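Local structure of tumor necrosis factor ligand superfamily member 13 (1U5X) at residues Lys4-Thr16 with Leu126-Leu140. The protein is a homotrimeric cytokine of the tumor necrosis factor family that binds the receptors TACI and BCMA and takes part in regulating tumor cell growth. Residues are numbered along the deposited sequence; the frame is centred on the assembly and turned at random.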
ATOM      1  N   LYS A   4      -3.433  14.193 -16.830  1.00 30.05           N
ATOM      2  CA  LYS A   4      -2.280  13.270 -17.079  1.00 32.24           C
ATOM      3  C   LYS A   4      -1.125  13.550 -16.105  1.00 31.75           C
ATOM      4  O   LYS A   4      -0.474  14.587 -16.193  1.00 34.88           O
ATOM      5  CB  LYS A   4      -1.812  13.413 -18.512  1.00 32.68           C
ATOM      6  N   HIS A   5      -0.866  12.608 -15.199  1.00 29.17           N
ATOM      7  CA  HIS A   5       0.034  12.821 -14.074  1.00 28.68           C
ATOM      8  C   HIS A   5       1.497  12.501 -14.404  1.00 25.37           C
ATOM      9  O   HIS A   5       1.774  11.578 -15.146  1.00 26.62           O
ATOM     10  CB  HIS A   5      -0.373  11.922 -12.895  1.00 31.80           C
ATOM     11  CG  HIS A   5      -1.699  12.267 -12.301  1.00 36.57           C
ATOM     12  ND1 HIS A   5      -1.878  12.436 -10.944  1.00 37.40           N
ATOM     13  CD2 HIS A   5      -2.910  12.472 -12.869  1.00 41.74           C
ATOM     14  CE1 HIS A   5      -3.140  12.729 -10.702  1.00 38.76           C
ATOM     15  NE2 HIS A   5      -3.787  12.768 -11.853  1.00 40.35           N
ATOM     16  N   SER A   6       2.425  13.231 -13.795  1.00 19.85           N
ATOM     17  CA  SER A   6       3.839  12.869 -13.836  1.00 18.20           C
ATOM     18  C   SER A   6       4.121  11.704 -12.883  1.00 17.35           C
ATOM     19  O   SER A   6       3.602  11.661 -11.767  1.00 15.88           O
ATOM     20  CB  SER A   6       4.685  14.059 -13.427  1.00 17.39           C
ATOM     21  OG  SER A   6       4.423  15.130 -14.297  1.00 19.22           O
ATOM     22  N   VAL A   7       4.948  10.763 -13.323  1.00 16.99           N
ATOM     23  CA  VAL A   7       5.212   9.562 -12.545  1.00 15.13           C
ATOM     24  C   VAL A   7       6.648   9.082 -12.689  1.00 13.74           C
ATOM     25  O   VAL A   7       7.340   9.413 -13.672  1.00 14.88           O
ATOM     26  CB  VAL A   7       4.231   8.384 -12.878  1.00 21.16           C
ATOM     27  CG1 VAL A   7       2.747   8.867 -12.933  1.00 22.01           C
ATOM     28  CG2 VAL A   7       4.590   7.712 -14.135  1.00 24.35           C
ATOM     29  N   LEU A   8       7.091   8.312 -11.699  1.00 14.20           N
ATOM     30  CA  LEU A   8       8.435   7.682 -11.719  1.00 14.55           C
ATOM     31  C   LEU A   8       8.380   6.389 -10.951  1.00 15.22           C
ATOM     32  O   LEU A   8       8.004   6.392  -9.817  1.00 18.58           O
ATOM     33  CB  LEU A   8       9.497   8.626 -11.109  1.00 19.80           C
ATOM     34  CG  LEU A   8      10.959   8.180 -11.124  1.00 23.23           C
ATOM     35  CD1 LEU A   8      11.486   8.055 -12.517  1.00 19.08           C
ATOM     36  CD2 LEU A   8      11.807   9.167 -10.287  1.00 24.09           C
ATOM     37  N   HIS A   9       8.739   5.271 -11.586  1.00 16.73           N
ATOM     38  CA  HIS A   9       8.802   3.981 -10.927  1.00 15.45           C
ATOM     39  C   HIS A   9      10.237   3.490 -11.106  1.00 15.55           C
ATOM     40  O   HIS A   9      10.744   3.410 -12.218  1.00 15.62           O
ATOM     41  CB  HIS A   9       7.803   2.983 -11.509  1.00 16.03           C
ATOM     42  CG  HIS A   9       7.731   1.687 -10.769  1.00 14.61           C
ATOM     43  ND1 HIS A   9       6.958   1.514  -9.630  1.00 16.39           N
ATOM     44  CD2 HIS A   9       8.325   0.491 -11.010  1.00 18.77           C
ATOM     45  CE1 HIS A   9       7.057   0.251  -9.237  1.00 14.99           C
ATOM     46  NE2 HIS A   9       7.885  -0.386 -10.051  1.00 17.02           N
ATOM     47  N   LEU A  10      10.858   3.174  -9.978  1.00 14.62           N
ATOM     48  CA  LEU A  10      12.263   2.832  -9.863  1.00 15.04           C
ATOM     49  C   LEU A  10      12.442   1.451  -9.252  1.00 13.34           C
ATOM     50  O   LEU A  10      11.647   1.030  -8.373  1.00 14.59           O
ATOM     51  CB  LEU A  10      12.928   3.822  -8.916  1.00 15.21           C
ATOM     52  CG  LEU A  10      12.792   5.301  -9.230  1.00 17.70           C
ATOM     53  CD1 LEU A  10      13.026   6.115  -7.963  1.00 24.95           C
ATOM     54  CD2 LEU A  10      13.775   5.693 -10.297  1.00 20.77           C
ATOM     55  N   VAL A  11      13.471   0.759  -9.718  1.00 13.14           N
ATOM     56  CA  VAL A  11      13.815  -0.563  -9.214  1.00 15.65           C
ATOM     57  C   VAL A  11      15.309  -0.631  -8.918  1.00 12.19           C
ATOM     58  O   VAL A  11      16.064   0.264  -9.310  1.00 16.25           O
ATOM     59  CB  VAL A  11      13.400  -1.656 -10.221  1.00 15.82           C
ATOM     60  CG1 VAL A  11      11.889  -1.589 -10.462  1.00 21.14           C
ATOM     61  CG2 VAL A  11      14.170  -1.538 -11.506  1.00 16.43           C
ATOM     62  N   PRO A  12      15.771  -1.657  -8.203  1.00 14.05           N
ATOM     63  CA  PRO A  12      17.189  -1.709  -7.849  1.00 14.49           C
ATOM     64  C   PRO A  12      18.151  -1.982  -9.013  1.00 17.04           C
ATOM     65  O   PRO A  12      17.852  -2.721  -9.961  1.00 17.00           O
ATOM     66  CB  PRO A  12      17.268  -2.857  -6.844  1.00 18.56           C
ATOM     67  CG  PRO A  12      15.838  -3.053  -6.340  1.00 16.03           C
ATOM     68  CD  PRO A  12      15.030  -2.769  -7.590  1.00 16.15           C
ATOM     69  N   VAL A  13      19.330  -1.398  -8.893  1.00 17.44           N
ATOM     70  CA  VAL A  13      20.471  -1.781  -9.720  1.00 17.11           C
ATOM     71  C   VAL A  13      21.457  -2.600  -8.872  1.00 19.17           C
ATOM     72  O   VAL A  13      22.043  -3.574  -9.340  1.00 23.73           O
ATOM     73  CB  VAL A  13      21.169  -0.565 -10.385  1.00 20.18           C
ATOM     74  CG1 VAL A  13      20.206   0.316 -11.054  1.00 22.30           C
ATOM     75  CG2 VAL A  13      22.001   0.234  -9.433  1.00 27.23           C
ATOM     76  N   ASN A  14      21.651  -2.173  -7.629  1.00 19.09           N
ATOM     77  CA  ASN A  14      22.447  -2.909  -6.647  1.00 20.03           C
ATOM     78  C   ASN A  14      22.189  -2.365  -5.245  1.00 21.97           C
ATOM     79  O   ASN A  14      21.593  -1.303  -5.061  1.00 20.48           O
ATOM     80  CB  ASN A  14      23.957  -2.921  -6.966  1.00 25.67           C
ATOM     81  CG  ASN A  14      24.635  -1.597  -6.693  1.00 27.68           C
ATOM     82  OD1 ASN A  14      24.269  -0.587  -7.261  1.00 31.24           O
ATOM     83  ND2 ASN A  14      25.666  -1.612  -5.848  1.00 30.42           N
ATOM     84  N   ILE A  15      22.642  -3.113  -4.262  1.00 22.26           N
ATOM     85  CA  ILE A  15      22.430  -2.787  -2.870  1.00 25.21           C
ATOM     86  C   ILE A  15      23.784  -2.426  -2.261  1.00 28.87           C
ATOM     87  O   ILE A  15      24.710  -3.236  -2.318  1.00 28.50           O
ATOM     88  CB  ILE A  15      21.802  -4.023  -2.203  1.00 25.38           C
ATOM     89  CG1 ILE A  15      20.359  -4.193  -2.704  1.00 33.78           C
ATOM     90  CG2 ILE A  15      21.839  -3.915  -0.690  1.00 26.26           C
ATOM     91  CD1 ILE A  15      19.954  -5.612  -2.835  1.00 34.19           C
ATOM     92  N   THR A  16      23.909  -1.202  -1.732  1.00 30.32           N
ATOM     93  CA  THR A  16      25.138  -0.749  -1.071  1.00 34.16           C
ATOM     94  C   THR A  16      24.976  -0.717   0.440  1.00 33.50           C
ATOM     95  O   THR A  16      23.995  -0.201   0.951  1.00 29.11           O
ATOM     96  CB  THR A  16      25.588   0.662  -1.565  1.00 34.16           C
ATOM     97  OG1 THR A  16      24.600   1.652  -1.255  1.00 37.15           O
ATOM     98  CG2 THR A  16      25.714   0.711  -3.081  1.00 34.95           C
ATOM     99  N   LEU A 126      18.625  -7.565   1.229  1.00 23.14           N
ATOM    100  CA  LEU A 126      17.493  -7.038   0.457  1.00 21.35           C
ATOM    101  C   LEU A 126      17.498  -7.702  -0.916  1.00 21.70           C
ATOM    102  O   LEU A 126      18.557  -8.019  -1.436  1.00 19.61           O
ATOM    103  CB  LEU A 126      17.634  -5.530   0.278  1.00 23.89           C
ATOM    104  CG  LEU A 126      17.951  -4.687   1.514  1.00 25.71           C
ATOM    105  CD1 LEU A 126      18.055  -3.193   1.182  1.00 23.20           C
ATOM    106  CD2 LEU A 126      16.878  -4.931   2.568  1.00 26.25           C
ATOM    107  N   SER A 127      16.322  -7.912  -1.504  1.00 19.83           N
ATOM    108  CA  SER A 127      16.240  -8.487  -2.854  1.00 20.30           C
ATOM    109  C   SER A 127      16.433  -7.366  -3.877  1.00 18.73           C
ATOM    110  O   SER A 127      15.898  -6.260  -3.709  1.00 22.35           O
ATOM    111  CB  SER A 127      14.885  -9.178  -3.078  1.00 19.16           C
ATOM    112  OG  SER A 127      14.689  -9.568  -4.431  1.00 21.80           O
ATOM    113  N   LEU A 128      17.224  -7.657  -4.905  1.00 14.65           N
ATOM    114  CA  LEU A 128      17.384  -6.787  -6.065  1.00 18.10           C
ATOM    115  C   LEU A 128      16.195  -6.895  -7.022  1.00 16.39           C
ATOM    116  O   LEU A 128      16.130  -6.155  -8.008  1.00 16.18           O
ATOM    117  CB  LEU A 128      18.634  -7.163  -6.879  1.00 19.42           C
ATOM    118  CG  LEU A 128      20.024  -6.742  -6.410  1.00 24.13           C
ATOM    119  CD1 LEU A 128      21.043  -7.188  -7.439  1.00 20.88           C
ATOM    120  CD2 LEU A 128      20.044  -5.229  -6.215  1.00 26.98           C
ATOM    121  N   SER A 129      15.305  -7.851  -6.789  1.00 14.90           N
ATOM    122  CA  SER A 129      14.270  -8.130  -7.765  1.00 14.21           C
ATOM    123  C   SER A 129      13.404  -6.911  -7.926  1.00 14.48           C
ATOM    124  O   SER A 129      12.928  -6.377  -6.915  1.00 13.38           O
ATOM    125  CB  SER A 129      13.389  -9.298  -7.338  1.00 17.46           C
ATOM    126  OG  SER A 129      12.228  -9.343  -8.137  1.00 15.32           O
ATOM    127  N   PRO A 130      13.156  -6.485  -9.171  1.00 13.27           N
ATOM    128  CA  PRO A 130      12.302  -5.310  -9.427  1.00 14.38           C
ATOM    129  C   PRO A 130      10.846  -5.549  -9.029  1.00 11.66           C
ATOM    130  O   PRO A 130      10.088  -4.602  -8.753  1.00 16.22           O
ATOM    131  CB  PRO A 130      12.463  -5.088 -10.948  1.00 18.23           C
ATOM    132  CG  PRO A 130      12.805  -6.427 -11.491  1.00 17.22           C
ATOM    133  CD  PRO A 130      13.622  -7.108 -10.423  1.00 13.95           C
ATOM    134  N   HIS A 131      10.456  -6.819  -8.932  1.00 12.49           N
ATOM    135  CA  HIS A 131       9.072  -7.186  -8.532  1.00 14.14           C
ATOM    136  C   HIS A 131       8.889  -7.147  -7.033  1.00 17.64           C
ATOM    137  O   HIS A 131       7.762  -7.022  -6.579  1.00 15.03           O
ATOM    138  CB  HIS A 131       8.713  -8.584  -9.096  1.00 14.58           C
ATOM    139  CG  HIS A 131       9.173  -8.757 -10.492  1.00 15.03           C
ATOM    140  ND1 HIS A 131      10.275  -9.518 -10.826  1.00 20.95           N
ATOM    141  CD2 HIS A 131       8.739  -8.199 -11.640  1.00 16.31           C
ATOM    142  CE1 HIS A 131      10.468  -9.456 -12.130  1.00 16.53           C
ATOM    143  NE2 HIS A 131       9.553  -8.660 -12.647  1.00 18.67           N
ATOM    144  N   GLY A 132       9.996  -7.196  -6.270  1.00 12.95           N
ATOM    145  CA  GLY A 132       9.950  -7.190  -4.816  1.00 15.95           C
ATOM    146  C   GLY A 132      10.403  -5.939  -4.065  1.00 15.02           C
ATOM    147  O   GLY A 132       9.905  -5.650  -2.973  1.00 16.37           O
ATOM    148  N   THR A 133      11.328  -5.198  -4.654  1.00 16.18           N
ATOM    149  CA  THR A 133      11.866  -3.972  -4.069  1.00 15.06           C
ATOM    150  C   THR A 133      11.708  -2.885  -5.127  1.00 14.22           C
ATOM    151  O   THR A 133      12.195  -3.027  -6.229  1.00 15.39           O
ATOM    152  CB  THR A 133      13.331  -4.177  -3.711  1.00 14.33           C
ATOM    153  OG1 THR A 133      13.417  -5.199  -2.730  1.00 16.78           O
ATOM    154  CG2 THR A 133      13.932  -2.975  -3.057  1.00 17.29           C
ATOM    155  N   PHE A 134      10.982  -1.828  -4.788  1.00 14.06           N
ATOM    156  CA  PHE A 134      10.731  -0.746  -5.707  1.00 14.79           C
ATOM    157  C   PHE A 134      10.344   0.529  -4.982  1.00 18.81           C
ATOM    158  O   PHE A 134      10.070   0.529  -3.782  1.00 16.24           O
ATOM    159  CB  PHE A 134       9.705  -1.182  -6.772  1.00 14.61           C
ATOM    160  CG  PHE A 134       8.417  -1.716  -6.220  1.00 15.00           C
ATOM    161  CD1 PHE A 134       7.432  -0.858  -5.774  1.00 14.79           C
ATOM    162  CD2 PHE A 134       8.167  -3.085  -6.212  1.00 15.17           C
ATOM    163  CE1 PHE A 134       6.228  -1.352  -5.280  1.00 17.25           C
ATOM    164  CE2 PHE A 134       6.969  -3.558  -5.719  1.00 14.33           C
ATOM    165  CZ  PHE A 134       6.014  -2.716  -5.294  1.00 17.14           C
ATOM    166  N   LEU A 135      10.373   1.620  -5.729  1.00 16.49           N
ATOM    167  CA  LEU A 135      10.144   2.947  -5.194  1.00 17.27           C
ATOM    168  C   LEU A 135       9.458   3.762  -6.266  1.00 15.50           C
ATOM    169  O   LEU A 135       9.888   3.778  -7.421  1.00 17.72           O
ATOM    170  CB  LEU A 135      11.479   3.617  -4.842  1.00 14.95           C
ATOM    171  CG  LEU A 135      11.378   5.077  -4.326  1.00 18.45           C
ATOM    172  CD1 LEU A 135      10.659   5.154  -2.996  1.00 19.90           C
ATOM    173  CD2 LEU A 135      12.804   5.670  -4.211  1.00 15.46           C
ATOM    174  N   GLY A 136       8.380   4.442  -5.910  1.00 15.99           N
ATOM    175  CA  GLY A 136       7.742   5.265  -6.909  1.00 15.02           C
ATOM    176  C   GLY A 136       7.008   6.495  -6.434  1.00 17.97           C
ATOM    177  O   GLY A 136       6.765   6.691  -5.251  1.00 17.44           O
ATOM    178  N   PHE A 137       6.677   7.337  -7.416  1.00 16.47           N
ATOM    179  CA  PHE A 137       6.121   8.677  -7.231  1.00 16.08           C
ATOM    180  C   PHE A 137       5.007   8.960  -8.224  1.00 17.93           C
ATOM    181  O   PHE A 137       5.151   8.663  -9.409  1.00 16.30           O
ATOM    182  CB  PHE A 137       7.194   9.770  -7.502  1.00 19.09           C
ATOM    183  CG  PHE A 137       8.427   9.699  -6.608  1.00 16.62           C
ATOM    184  CD1 PHE A 137       9.380   8.719  -6.794  1.00 16.26           C
ATOM    185  CD2 PHE A 137       8.634  10.632  -5.607  1.00 16.28           C
ATOM    186  CE1 PHE A 137      10.477   8.659  -5.990  1.00 14.89           C
ATOM    187  CE2 PHE A 137       9.753  10.577  -4.815  1.00 19.12           C
ATOM    188  CZ  PHE A 137      10.662   9.578  -4.990  1.00 17.46           C
ATOM    189  N   VAL A 138       3.937   9.631  -7.787  1.00 14.78           N
ATOM    190  CA  VAL A 138       2.936  10.172  -8.679  1.00 12.33           C
ATOM    191  C   VAL A 138       2.592  11.585  -8.220  1.00 16.80           C
ATOM    192  O   VAL A 138       2.094  11.788  -7.096  1.00 14.84           O
ATOM    193  CB  VAL A 138       1.613   9.380  -8.624  1.00 16.26           C
ATOM    194  CG1 VAL A 138       0.566   9.997  -9.590  1.00 15.31           C
ATOM    195  CG2 VAL A 138       1.868   7.895  -8.920  1.00 18.94           C
ATOM    196  N   LYS A 139       2.834  12.553  -9.085  1.00 14.06           N
ATOM    197  CA  LYS A 139       2.431  13.905  -8.798  1.00 13.55           C
ATOM    198  C   LYS A 139       0.925  14.019  -8.879  1.00 17.09           C
ATOM    199  O   LYS A 139       0.288  13.578  -9.868  1.00 16.84           O
ATOM    200  CB  LYS A 139       3.112  14.893  -9.735  1.00 12.43           C
ATOM    201  CG  LYS A 139       2.941  16.336  -9.291  1.00 13.27           C
ATOM    202  CD  LYS A 139       3.765  17.249 -10.170  1.00 19.63           C
ATOM    203  CE  LYS A 139       3.145  18.632 -10.315  1.00 27.55           C
ATOM    204  NZ  LYS A 139       3.587  19.564  -9.277  1.00 31.41           N
ATOM    205  N   LEU A 140       0.349  14.589  -7.812  1.00 15.48           N
ATOM    206  CA  LEU A 140      -1.097  14.701  -7.649  1.00 17.01           C
ATOM    207  C   LEU A 140      -1.612  16.107  -7.901  1.00 20.19           C
ATOM    208  O   LEU A 140      -0.836  17.062  -7.991  1.00 15.24           O
ATOM    209  CB  LEU A 140      -1.488  14.226  -6.240  1.00 15.66           C
ATOM    210  CG  LEU A 140      -1.168  12.772  -5.924  1.00 18.50           C
ATOM    211  CD1 LEU A 140      -1.576  12.403  -4.479  1.00 18.72           C
ATOM    212  CD2 LEU A 140      -1.778  11.797  -6.924  1.00 20.93           C
ATOM    213  OXT LEU A 140      -2.830  16.307  -8.030  1.00 20.95           O
TER
HETATM  214  O   HOH W   1       8.073  -3.312 -10.023  1.00 27.93           O
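L10 and L135 form a hydrogen-bonded antiparallel pair whose side chains lie side by side, L10 CD1 3.8 Å from L135 CD2. Their strands, 7-12 and 134-139, run at 178° to each other. Five backbone bonds join S6 to K139, L8 to F137 and L10 to L135, the last two pairs bonded both ways; L10 N to L135 O measures 2.8 Å. L10 CD1 also meets the edge of the F137 ring, at F137 CE1 (4.1 Å), and with L8 these residues make an apolar face covered by L38, A40 and V45 of the same chain.

H9, V7 and V138 occupy the other face, which packs against a second subunit at V106. Opposite H9 sits G136, with CA atoms 4.3 Å apart. The H9 side chain extends away from its own backbone N, bringing the ring obliquely beside that of F134, planes at 35° and H9 CE1 3.7 Å from F134 CD1. Y56 OH holds H9 ND1, while a water in the ring plane links NE2 to P130 O, so both ring nitrogens have partners.

Beyond L10 the backbone pairing stops, and V11, P12 and I15 pack on the loop 126-133. P12 is still buried, its CD 3.2 Å from T133 O. The flank opens at I15, whose CD1 crowds L128 CD2 at 3.4 Å, closer than usual carbon contact although L128 is exposed. At the other end, where H5 and K139 are partly exposed, H5 ND1 gives K139 O a weak bond, bent to 128° at the hydrogen. Nearby, the L140 carboxylate forms a salt bridge with R34 of the third subunit.

Pairing of the N- and C-terminal strands, with L8, L10, L135 and F137 turned into the subunit's own sandwich core and V7, H9 and V138 toward a neighbouring subunit, is characteristic of the trimeric jelly roll of the TNF homology domain, the part of the protein this chain represents.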